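Local coordinates for sensor protein kinase WalK (Staphylococcus aureus, PDB 4YWZ), which serves as the membrane sensor histidine kinase of the essential WalKR two-component system, represented here by its extracellular receptor domain, at residues Lys17-Tyr22 / Ala54-Ile59; Ile28-Val33 / Gln47-Glu52; Trp118-Pro123 / Ile134-Lys139. The protein carries 1 engineered substitution. All blocks are in the same frame, centred on the assembly; numbering follows the deposited sequence.

Interaction 1 of 3, residues Lys17-Tyr22 / Ala54-Ile59; sequences KNITQY and ANMQEI. Engineered in segment 54-59: M56 (natural residue Arg).
M56 reaches from the loop 54-59 to the helix 17-22 and lays its SE over one face of the Y22 ring. M56 is an engineered residue (Arg in the natural sequence), modelled as selenomethionine. SE lies 3.8 Å from the centroid of the Y22 ring, 27° off the ring normal. It is shifted toward the rim, with CD2 of Y22 nearest to SE at 3.4 Å. This is a Met-aromatic contact. The M56 chain is extended beyond CG, and chi3 (-170°) carries CE along the CD2-CE2 side of the ring, 3.5 Å from Y22 CD2. CE then fills a hollow in the helix surface made by N18, I19 and Y22. CE lies 3.3 Å from ND2 of N18 and 3.7 Å from CD1 of I19. The helix returns a bump of its own. CD1 of I19 sits among M56 CE, CB of E58 and CG1 of I59, with I19 CD1 to I59 CG1 at 3.9 Å. A type I beta turn from M56 to I59 brings these three side chains together on the loop side. OD1 of N18 hydrogen-bonds ND2 of N14 of the second subunit. L11 of the second subunit packs on N18 and Y22. No hydrogen bond joins the two segments, so shape, dispersion and the selenium-ring contact carry this buried junction beside the subunit interface.

Interaction 2 of 3, residues Ile28-Val33 / Gln47-Glu52; sequences ISIEKV and QNLLSE
L49 reaches across from helix 47-52 to S29, I30 and V33 of helix 28-33, and has the largest buried area of the contact. Its two methyls share the work. CD1 meets CG1 of I30 at 3.9 Å and CB of S29 at 4.0 Å. CD2 meets the same CB of S29 at 3.9 Å. V33 adds a looser touch, with its CG2 4.3 Å from CD1 of L49. The L49 and I30 side chains slide past each other in opposite directions, so it is the flank of I30, not its end, that L49 meets.

The two helices run antiparallel, at 167°, with local axes 10.5 Å apart. L49 also touches L26, one turn earlier on helix 7-37. L26, S29, I30 and V33 have the spacing of a four-residue hole, and L49 fits it as a knob in knobs-into-holes fashion. The contact thus lays the short helix 46-54 against the long N-terminal helix of this Cache-family domain.

S29 gives L49 only its carbon. Its OG lies beside the backbone N (chi1 -52°) and is hydrogen-bonded to O of Q25 in its own helix. I30 has a second partner. Its chi2 is anti (174°), which carries CD1 out to CD1 of L50, 4.2 Å away. The two side chains cross here at a slant. L50 turns further into the domain, onto I62 and F64 of strand 59-66 and A73 of strand 71-74. It also packs on L26 and T75, with both side-chain torsions away from the usual staggered positions.

Interaction 3 of 3, residues Trp118-Pro123 / Ile134-Lys139; sequences WVYNIP and IYIESK
Y135 lies beside N121 and V119 on one face of the sheet. OD1 of N121 comes to the edge of the Y135 ring, near its plane, 3.5 Å from CD2. The amide and ring planes are 38° apart. CG1 of V119 comes up obliquely to the next ring atom, 3.6 Å from Y135 CE2. OH of Y135 donates to OE2 of E137 at 2.6 Å, on the anti lone pair of that oxygen. K108 forms a salt bridge to the same OE2, and OE1 of E137 is hydrogen-bonded to OH of Y110. ND2 of N133 hydrogen-bonds N121 OD1.

W118, Y120, I122, I134, I136 and S138 share the other face, toward helix 7-37. I122 and I134 lie side by side and point the same way, with I122 CG2 3.7 Å from I134 CB. CD1 of I136 meets the edge of the Y120 ring. With chi1 at 70°, OG of S138 lies between the backbone N and the carbonyl carbon, which brings it to the W118 ring edge, 3.5 Å from CE3. A water is hydrogen-bonded to both W118 O and S138 OG. W118 NE1 points elsewhere, to D103.

Six backbone hydrogen bonds pair W118 with S138, Y120 with I136, and I122 with I134. Beside them, CA-H...O contacts run from V119 CA to I136 O and from N121 CA to I134 O, the latter 3.2 Å long. This is an antiparallel beta hairpin. Its strands sit inside the five-stranded sheet of order 2-1-5-4-3, as in the PAS-like fold of Cache domains.

Overall arrangement
Interactions 1 and 2 both use helix 7-37, with centres 14 Å apart, and interaction 2 is nested in the chain loop that interaction 1 closes. Interaction 3 pairs two inner strands of the sheet that this helix packs against. Its centre is 9 Å from that of interaction 1 and 15 Å from that of interaction 2. The loop of interaction 1 joins it through a probable hydrogen bond, K139 N to E58 O at 2.8 Å. The helix joins it through T20 CG2 on Y120 CE1, 3.8 Å apart. Interaction 2 reaches it through I30 CD1 and I134 CD1 at 4.0 Å. Of the three, interaction 3 alone is untouched by the second subunit.

Interaction 1 of 3, residues Lys17-Tyr22 / Ala54-Ile59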
loop_
_atom_site.group_PDB
_atom_site.type_symbol
_atom_site.label_atom_id
_atom_site.label_comp_id
_atom_site.label_asym_id
_atom_site.label_seq_id
_atom_site.Cartn_x
_atom_site.Cartn_y
_atom_site.Cartn_z
ATOM N N LYS A 17 -2.533 7.161 -5.734
ATOM C CA LYS A 17 -3.834 7.655 -5.171
ATOM C C LYS A 17 -3.793 7.632 -3.707
ATOM O O LYS A 17 -4.166 8.580 -2.991
ATOM C CB LYS A 17 -4.996 6.867 -5.688
ATOM C CG LYS A 17 -6.354 7.398 -5.224
ATOM C CD LYS A 17 -7.443 6.419 -5.721
ATOM C CE LYS A 17 -8.777 6.882 -5.200
ATOM N NZ LYS A 17 -9.827 5.924 -5.632
ATOM N N ASN A 18 -3.265 6.562 -3.133
ATOM C CA ASN A 18 -3.033 6.456 -1.748
ATOM C C ASN A 18 -2.157 7.562 -1.048
ATOM O O ASN A 18 -2.511 8.166 -0.009
ATOM C CB ASN A 18 -2.482 5.089 -1.559
ATOM C CG ASN A 18 -2.707 4.542 -0.187
ATOM O OD1 ASN A 18 -3.881 4.341 0.268
ATOM N ND2 ASN A 18 -1.622 4.358 0.524
ATOM N N ILE A 19 -0.994 7.819 -1.620
ATOM C CA ILE A 19 -0.102 8.877 -1.185
ATOM C C ILE A 19 -0.901 10.217 -1.265
ATOM O O ILE A 19 -0.786 11.026 -0.357
ATOM C CB ILE A 19 1.139 8.960 -2.042
ATOM C CG1 ILE A 19 2.078 7.730 -1.895
ATOM C CG2 ILE A 19 1.924 10.222 -1.754
ATOM C CD1 ILE A 19 2.442 7.369 -0.506
ATOM N N THR A 20 -1.527 10.469 -2.392
ATOM C CA THR A 20 -2.223 11.764 -2.570
ATOM C C THR A 20 -3.362 12.001 -1.555
ATOM O O THR A 20 -3.560 13.128 -1.074
ATOM C CB THR A 20 -2.769 11.989 -3.972
ATOM O OG1 THR A 20 -3.798 11.071 -4.258
ATOM C CG2 THR A 20 -1.732 11.764 -5.027
ATOM N N GLN A 21 -4.120 10.940 -1.225
ATOM C CA GLN A 21 -5.205 11.086 -0.249
ATOM C C GLN A 21 -4.574 11.333 1.142
ATOM O O GLN A 21 -5.083 12.149 1.920
ATOM C CB GLN A 21 -6.110 9.860 -0.312
ATOM C CG GLN A 21 -6.926 9.781 -1.551
ATOM C CD GLN A 21 -7.724 8.492 -1.676
ATOM O OE1 GLN A 21 -7.268 7.485 -1.233
ATOM N NE2 GLN A 21 -8.885 8.540 -2.310
ATOM N N TYR A 22 -3.474 10.621 1.535
ATOM C CA TYR A 22 -2.801 10.935 2.785
ATOM C C TYR A 22 -2.283 12.388 2.805
ATOM O O TYR A 22 -2.382 13.129 3.836
ATOM C CB TYR A 22 -1.636 10.004 3.069
ATOM C CG TYR A 22 -2.013 8.777 3.839
ATOM C CD1 TYR A 22 -2.274 8.829 5.202
ATOM C CD2 TYR A 22 -2.003 7.503 3.218
ATOM C CE1 TYR A 22 -2.702 7.659 5.921
ATOM C CE2 TYR A 22 -2.350 6.348 3.925
ATOM C CZ TYR A 22 -2.692 6.422 5.286
ATOM O OH TYR A 22 -3.056 5.224 5.984
ATOM N N ALA A 54 4.814 10.445 8.009
ATOM C CA ALA A 54 5.954 9.808 7.363
ATOM C C ALA A 54 6.164 8.419 7.945
ATOM O O ALA A 54 6.926 7.639 7.377
ATOM C CB ALA A 54 7.230 10.624 7.484
ATOM N N ASN A 55 5.455 8.116 9.005
ATOM C CA ASN A 55 5.524 6.732 9.549
ATOM C C ASN A 55 4.974 5.716 8.601
ATOM O O ASN A 55 5.239 4.518 8.753
ATOM C CB ASN A 55 4.685 6.658 10.822
ATOM C CG ASN A 55 5.067 5.497 11.674
ATOM O OD1 ASN A 55 4.271 4.570 11.881
ATOM N ND2 ASN A 55 6.321 5.520 12.160
HETATM N N MSE A 56 4.136 6.126 7.643
HETATM C CA MSE A 56 3.577 5.198 6.716
HETATM C C MSE A 56 4.751 4.516 5.999
HETATM O O MSE A 56 5.787 5.156 5.699
HETATM C CB MSE A 56 2.645 5.968 5.803
HETATM C CG MSE A 56 2.332 5.337 4.503
HETATM SE SE MSE A 56 1.272 6.794 3.714
HETATM C CE MSE A 56 0.836 5.559 2.353
ATOM N N GLN A 57 4.602 3.208 5.743
ATOM C CA GLN A 57 5.709 2.452 5.096
ATOM C C GLN A 57 6.095 3.009 3.698
ATOM O O GLN A 57 7.239 2.944 3.321
ATOM C CB GLN A 57 5.431 0.940 4.970
ATOM C CG GLN A 57 4.488 0.341 6.033
ATOM C CD GLN A 57 3.904 -1.064 5.611
ATOM O OE1 GLN A 57 2.689 -1.274 5.620
ATOM N NE2 GLN A 57 4.786 -1.995 5.219
ATOM N N GLU A 58 5.128 3.446 2.956
ATOM C CA GLU A 58 5.352 3.891 1.578
ATOM C C GLU A 58 6.024 5.282 1.474
ATOM O O GLU A 58 6.365 5.673 0.365
ATOM C CB GLU A 58 4.049 3.881 0.808
ATOM C CG GLU A 58 3.345 2.494 0.709
ATOM C CD GLU A 58 2.283 2.182 1.788
ATOM O OE1 GLU A 58 2.427 2.614 2.989
ATOM O OE2 GLU A 58 1.292 1.460 1.413
ATOM N N ILE A 59 6.103 6.056 2.585
ATOM C CA ILE A 59 6.728 7.393 2.516
ATOM C C ILE A 59 8.167 7.328 2.985
ATOM O O ILE A 59 8.490 6.811 4.107
ATOM C CB ILE A 59 5.897 8.378 3.313
ATOM C CG1 ILE A 59 4.612 8.635 2.505
ATOM C CG2 ILE A 59 6.714 9.697 3.501
ATOM C CD1 ILE A 59 3.694 9.666 3.042
#

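Interaction 2 of 3, residues Ile28-Val33 / Gln47-Glu52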
loop_
_atom_site.group_PDB
_atom_site.type_symbol
_atom_site.label_atom_id
_atom_site.label_comp_id
_atom_site.label_asym_id
_atom_site.label_seq_id
_atom_site.Cartn_x
_atom_site.Cartn_y
_atom_site.Cartn_z
ATOM N N ILE A 28 -4.548 19.637 4.908
ATOM C CA ILE A 28 -5.735 20.164 5.646
ATOM C C ILE A 28 -5.411 20.344 7.106
ATOM O O ILE A 28 -5.742 21.369 7.774
ATOM C CB ILE A 28 -6.971 19.236 5.461
ATOM C CG1 ILE A 28 -7.499 19.297 4.035
ATOM C CG2 ILE A 28 -8.029 19.573 6.547
ATOM C CD1 ILE A 28 -8.495 18.195 3.706
ATOM N N SER A 29 -4.687 19.394 7.697
ATOM C CA SER A 29 -4.246 19.510 9.057
ATOM C C SER A 29 -3.365 20.716 9.363
ATOM O O SER A 29 -3.555 21.368 10.386
ATOM C CB SER A 29 -3.522 18.181 9.592
ATOM O OG SER A 29 -4.415 17.058 9.328
ATOM N N ILE A 30 -2.377 20.996 8.505
ATOM C CA ILE A 30 -1.511 22.072 8.644
ATOM C C ILE A 30 -2.319 23.392 8.484
ATOM O O ILE A 30 -2.137 24.335 9.296
ATOM C CB ILE A 30 -0.311 21.995 7.616
ATOM C CG1 ILE A 30 0.612 20.842 8.008
ATOM C CG2 ILE A 30 0.451 23.308 7.629
ATOM C CD1 ILE A 30 1.704 20.633 6.949
ATOM N N GLU A 31 -3.209 23.385 7.529
ATOM C CA GLU A 31 -4.013 24.602 7.280
ATOM C C GLU A 31 -4.814 24.939 8.545
ATOM O O GLU A 31 -4.853 26.101 8.995
ATOM C CB GLU A 31 -4.911 24.369 6.098
ATOM C CG GLU A 31 -6.005 25.409 5.885
ATOM C CD GLU A 31 -6.820 25.154 4.647
ATOM O OE1 GLU A 31 -6.641 24.076 4.037
ATOM O OE2 GLU A 31 -7.567 26.091 4.197
ATOM N N LYS A 32 -5.362 23.934 9.189
ATOM C CA LYS A 32 -6.229 24.137 10.389
ATOM C C LYS A 32 -5.421 24.702 11.521
ATOM O O LYS A 32 -5.922 25.568 12.246
ATOM C CB LYS A 32 -6.920 22.810 10.765
ATOM C CG LYS A 32 -7.949 22.496 9.715
ATOM C CD LYS A 32 -9.043 21.517 10.128
ATOM C CE LYS A 32 -10.075 21.428 9.000
ATOM N NZ LYS A 32 -10.868 20.172 9.077
ATOM N N VAL A 33 -4.173 24.263 11.690
ATOM C CA VAL A 33 -3.344 24.809 12.722
ATOM C C VAL A 33 -3.064 26.309 12.524
ATOM O O VAL A 33 -3.115 27.104 13.476
ATOM C CB VAL A 33 -2.009 24.060 12.898
ATOM C CG1 VAL A 33 -1.332 24.577 14.121
ATOM C CG2 VAL A 33 -2.300 22.616 13.164
ATOM N N GLN A 47 6.122 19.998 12.589
ATOM C CA GLN A 47 7.041 18.844 12.678
ATOM C C GLN A 47 6.358 17.579 13.126
ATOM O O GLN A 47 6.568 16.506 12.526
ATOM C CB GLN A 47 8.217 19.170 13.588
ATOM C CG GLN A 47 9.171 17.991 13.758
ATOM C CD GLN A 47 10.037 17.818 12.528
ATOM O OE1 GLN A 47 10.797 18.711 12.178
ATOM N NE2 GLN A 47 9.904 16.680 11.849
ATOM N N ASN A 48 5.491 17.644 14.145
ATOM C CA ASN A 48 4.814 16.457 14.587
ATOM C C ASN A 48 3.893 15.920 13.523
ATOM O O ASN A 48 3.797 14.698 13.347
ATOM C CB ASN A 48 3.984 16.796 15.851
ATOM C CG ASN A 48 3.087 15.682 16.274
ATOM O OD1 ASN A 48 3.568 14.644 16.763
ATOM N ND2 ASN A 48 1.755 15.835 16.017
ATOM N N LEU A 49 3.179 16.812 12.788
ATOM C CA LEU A 49 2.287 16.295 11.795
ATOM C C LEU A 49 3.126 15.561 10.730
ATOM O O LEU A 49 2.701 14.522 10.210
ATOM C CB LEU A 49 1.468 17.447 11.182
ATOM C CG LEU A 49 0.274 17.864 12.087
ATOM C CD1 LEU A 49 -0.134 19.255 11.528
ATOM C CD2 LEU A 49 -0.823 16.899 12.053
ATOM N N LEU A 50 4.210 16.199 10.306
ATOM C CA LEU A 50 5.012 15.635 9.275
ATOM C C LEU A 50 5.463 14.256 9.677
ATOM O O LEU A 50 5.336 13.289 8.923
ATOM C CB LEU A 50 6.253 16.434 9.003
ATOM C CG LEU A 50 6.264 17.464 7.903
ATOM C CD1 LEU A 50 4.992 18.114 7.365
ATOM C CD2 LEU A 50 7.497 18.370 7.945
ATOM N N SER A 51 5.951 14.192 10.865
ATOM C CA SER A 51 6.460 12.881 11.393
ATOM C C SER A 51 5.435 11.773 11.528
ATOM O O SER A 51 5.779 10.592 11.202
ATOM C CB SER A 51 7.139 13.151 12.734
ATOM O OG SER A 51 8.385 13.785 12.448
ATOM N N GLU A 52 4.202 12.092 11.947
ATOM C CA GLU A 52 3.115 11.111 12.020
ATOM C C GLU A 52 2.843 10.535 10.677
ATOM O O GLU A 52 2.673 9.336 10.495
ATOM C CB GLU A 52 1.846 11.751 12.505
ATOM C CG GLU A 52 1.849 12.084 13.982
ATOM C CD GLU A 52 0.632 12.895 14.423
ATOM O OE1 GLU A 52 -0.227 13.270 13.594
ATOM O OE2 GLU A 52 0.511 13.097 15.648
#

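Interaction 3 of 3, residues Trp118-Pro123 / Ile134-Lys139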
loop_
_atom_site.group_PDB
_atom_site.type_symbol
_atom_site.label_atom_id
_atom_site.label_comp_id
_atom_site.label_asym_id
_atom_site.label_seq_id
_atom_site.Cartn_x
_atom_site.Cartn_y
_atom_site.Cartn_z
ATOM N N TRP A 118 8.942 8.347 -6.342
ATOM C CA TRP A 118 7.909 9.186 -6.849
ATOM C C TRP A 118 7.881 10.400 -5.952
ATOM O O TRP A 118 7.664 10.328 -4.725
ATOM C CB TRP A 118 6.533 8.497 -6.857
ATOM C CG TRP A 118 5.461 9.241 -7.547
ATOM C CD1 TRP A 118 5.488 9.677 -8.815
ATOM C CD2 TRP A 118 4.176 9.657 -7.013
ATOM N NE1 TRP A 118 4.289 10.350 -9.141
ATOM C CE2 TRP A 118 3.490 10.362 -8.048
ATOM C CE3 TRP A 118 3.575 9.558 -5.769
ATOM C CZ2 TRP A 118 2.206 10.884 -7.872
ATOM C CZ3 TRP A 118 2.321 10.134 -5.578
ATOM C CH2 TRP A 118 1.673 10.795 -6.628
ATOM N N VAL A 119 7.991 11.591 -6.567
ATOM C CA VAL A 119 8.022 12.852 -5.844
ATOM C C VAL A 119 6.675 13.543 -6.113
ATOM O O VAL A 119 6.194 13.651 -7.260
ATOM C CB VAL A 119 9.107 13.832 -6.366
ATOM C CG1 VAL A 119 8.932 15.274 -5.829
ATOM C CG2 VAL A 119 10.489 13.235 -6.116
ATOM N N TYR A 120 5.990 13.867 -5.007
ATOM C CA TYR A 120 4.660 14.562 -5.019
ATOM C C TYR A 120 4.826 15.815 -4.197
ATOM O O TYR A 120 5.254 15.836 -3.043
ATOM C CB TYR A 120 3.612 13.638 -4.452
ATOM C CG TYR A 120 2.227 14.248 -4.402
ATOM C CD1 TYR A 120 1.546 14.376 -5.565
ATOM C CD2 TYR A 120 1.670 14.646 -3.223
ATOM C CE1 TYR A 120 0.253 14.940 -5.588
ATOM C CE2 TYR A 120 0.403 15.196 -3.185
ATOM C CZ TYR A 120 -0.247 15.370 -4.371
ATOM O OH TYR A 120 -1.570 15.923 -4.396
ATOM N N ASN A 121 4.366 16.930 -4.770
ATOM C CA ASN A 121 4.262 18.166 -4.106
ATOM C C ASN A 121 2.764 18.625 -4.032
ATOM O O ASN A 121 2.033 18.563 -5.025
ATOM C CB ASN A 121 4.959 19.249 -4.924
ATOM C CG ASN A 121 6.449 19.125 -4.910
ATOM O OD1 ASN A 121 7.035 19.175 -3.848
ATOM N ND2 ASN A 121 7.030 18.965 -6.037
ATOM N N ILE A 122 2.393 19.022 -2.823
ATOM C CA ILE A 122 1.073 19.660 -2.593
ATOM C C ILE A 122 1.260 20.953 -1.842
ATOM O O ILE A 122 1.829 21.027 -0.770
ATOM C CB ILE A 122 0.040 18.725 -1.915
ATOM C CG1 ILE A 122 -1.296 19.498 -1.757
ATOM C CG2 ILE A 122 0.537 18.130 -0.636
ATOM C CD1 ILE A 122 -2.455 18.643 -1.294
ATOM N N PRO A 123 0.822 22.055 -2.482
ATOM C CA PRO A 123 0.938 23.316 -1.775
ATOM C C PRO A 123 -0.071 23.404 -0.626
ATOM O O PRO A 123 -1.171 22.890 -0.767
ATOM C CB PRO A 123 0.567 24.376 -2.869
ATOM C CG PRO A 123 -0.152 23.697 -3.939
ATOM C CD PRO A 123 0.302 22.220 -3.842
ATOM N N ILE A 134 4.280 20.988 0.680
ATOM C CA ILE A 134 4.629 19.678 1.248
ATOM C C ILE A 134 5.283 18.915 0.087
ATOM O O ILE A 134 4.661 18.703 -0.980
ATOM C CB ILE A 134 3.334 18.921 1.708
ATOM C CG1 ILE A 134 2.739 19.626 2.932
ATOM C CG2 ILE A 134 3.647 17.420 1.936
ATOM C CD1 ILE A 134 1.289 19.196 3.206
ATOM N N TYR A 135 6.537 18.489 0.248
ATOM C CA TYR A 135 7.285 17.695 -0.693
ATOM C C TYR A 135 7.427 16.276 -0.102
ATOM O O TYR A 135 7.830 16.142 1.036
ATOM C CB TYR A 135 8.685 18.316 -0.787
ATOM C CG TYR A 135 9.768 17.485 -1.470
ATOM C CD1 TYR A 135 10.560 16.676 -0.717
ATOM C CD2 TYR A 135 10.026 17.600 -2.827
ATOM C CE1 TYR A 135 11.601 15.942 -1.299
ATOM C CE2 TYR A 135 11.071 16.932 -3.413
ATOM C CZ TYR A 135 11.830 16.047 -2.620
ATOM O OH TYR A 135 12.856 15.272 -3.165
ATOM N N ILE A 136 7.070 15.291 -0.874
ATOM C CA ILE A 136 7.067 13.896 -0.434
ATOM C C ILE A 136 7.876 13.082 -1.425
ATOM O O ILE A 136 7.681 13.139 -2.622
ATOM C CB ILE A 136 5.675 13.345 -0.334
ATOM C CG1 ILE A 136 4.876 14.110 0.680
ATOM C CG2 ILE A 136 5.703 11.852 0.010
ATOM C CD1 ILE A 136 3.433 13.703 0.725
ATOM N N GLU A 137 8.836 12.294 -0.875
ATOM C CA GLU A 137 9.517 11.168 -1.622
ATOM C C GLU A 137 8.853 9.880 -1.131
ATOM O O GLU A 137 8.805 9.603 0.094
ATOM C CB GLU A 137 11.024 11.095 -1.366
ATOM C CG GLU A 137 11.764 12.259 -1.935
ATOM C CD GLU A 137 13.317 12.213 -1.707
ATOM O OE1 GLU A 137 13.799 11.181 -1.151
ATOM O OE2 GLU A 137 13.916 13.282 -1.965
ATOM N N SER A 138 8.253 9.167 -2.083
ATOM C CA SER A 138 7.513 7.935 -1.784
ATOM C C SER A 138 8.156 6.776 -2.490
ATOM O O SER A 138 8.696 6.867 -3.607
ATOM C CB SER A 138 6.039 8.164 -2.073
ATOM O OG SER A 138 5.804 8.272 -3.417
ATOM N N LYS A 139 8.045 5.619 -1.818
ATOM C CA LYS A 139 8.780 4.402 -2.223
ATOM C C LYS A 139 8.054 3.600 -3.276
ATOM O O LYS A 139 7.735 2.376 -3.132
ATOM C CB LYS A 139 9.025 3.586 -0.977
ATOM C CG LYS A 139 9.875 4.221 0.096
ATOM C CD LYS A 139 10.005 3.348 1.299
ATOM C CE LYS A 139 10.809 4.068 2.345
ATOM N NZ LYS A 139 11.094 3.302 3.608
HETATM O O HOH W 1 5.478 11.058 -3.216
#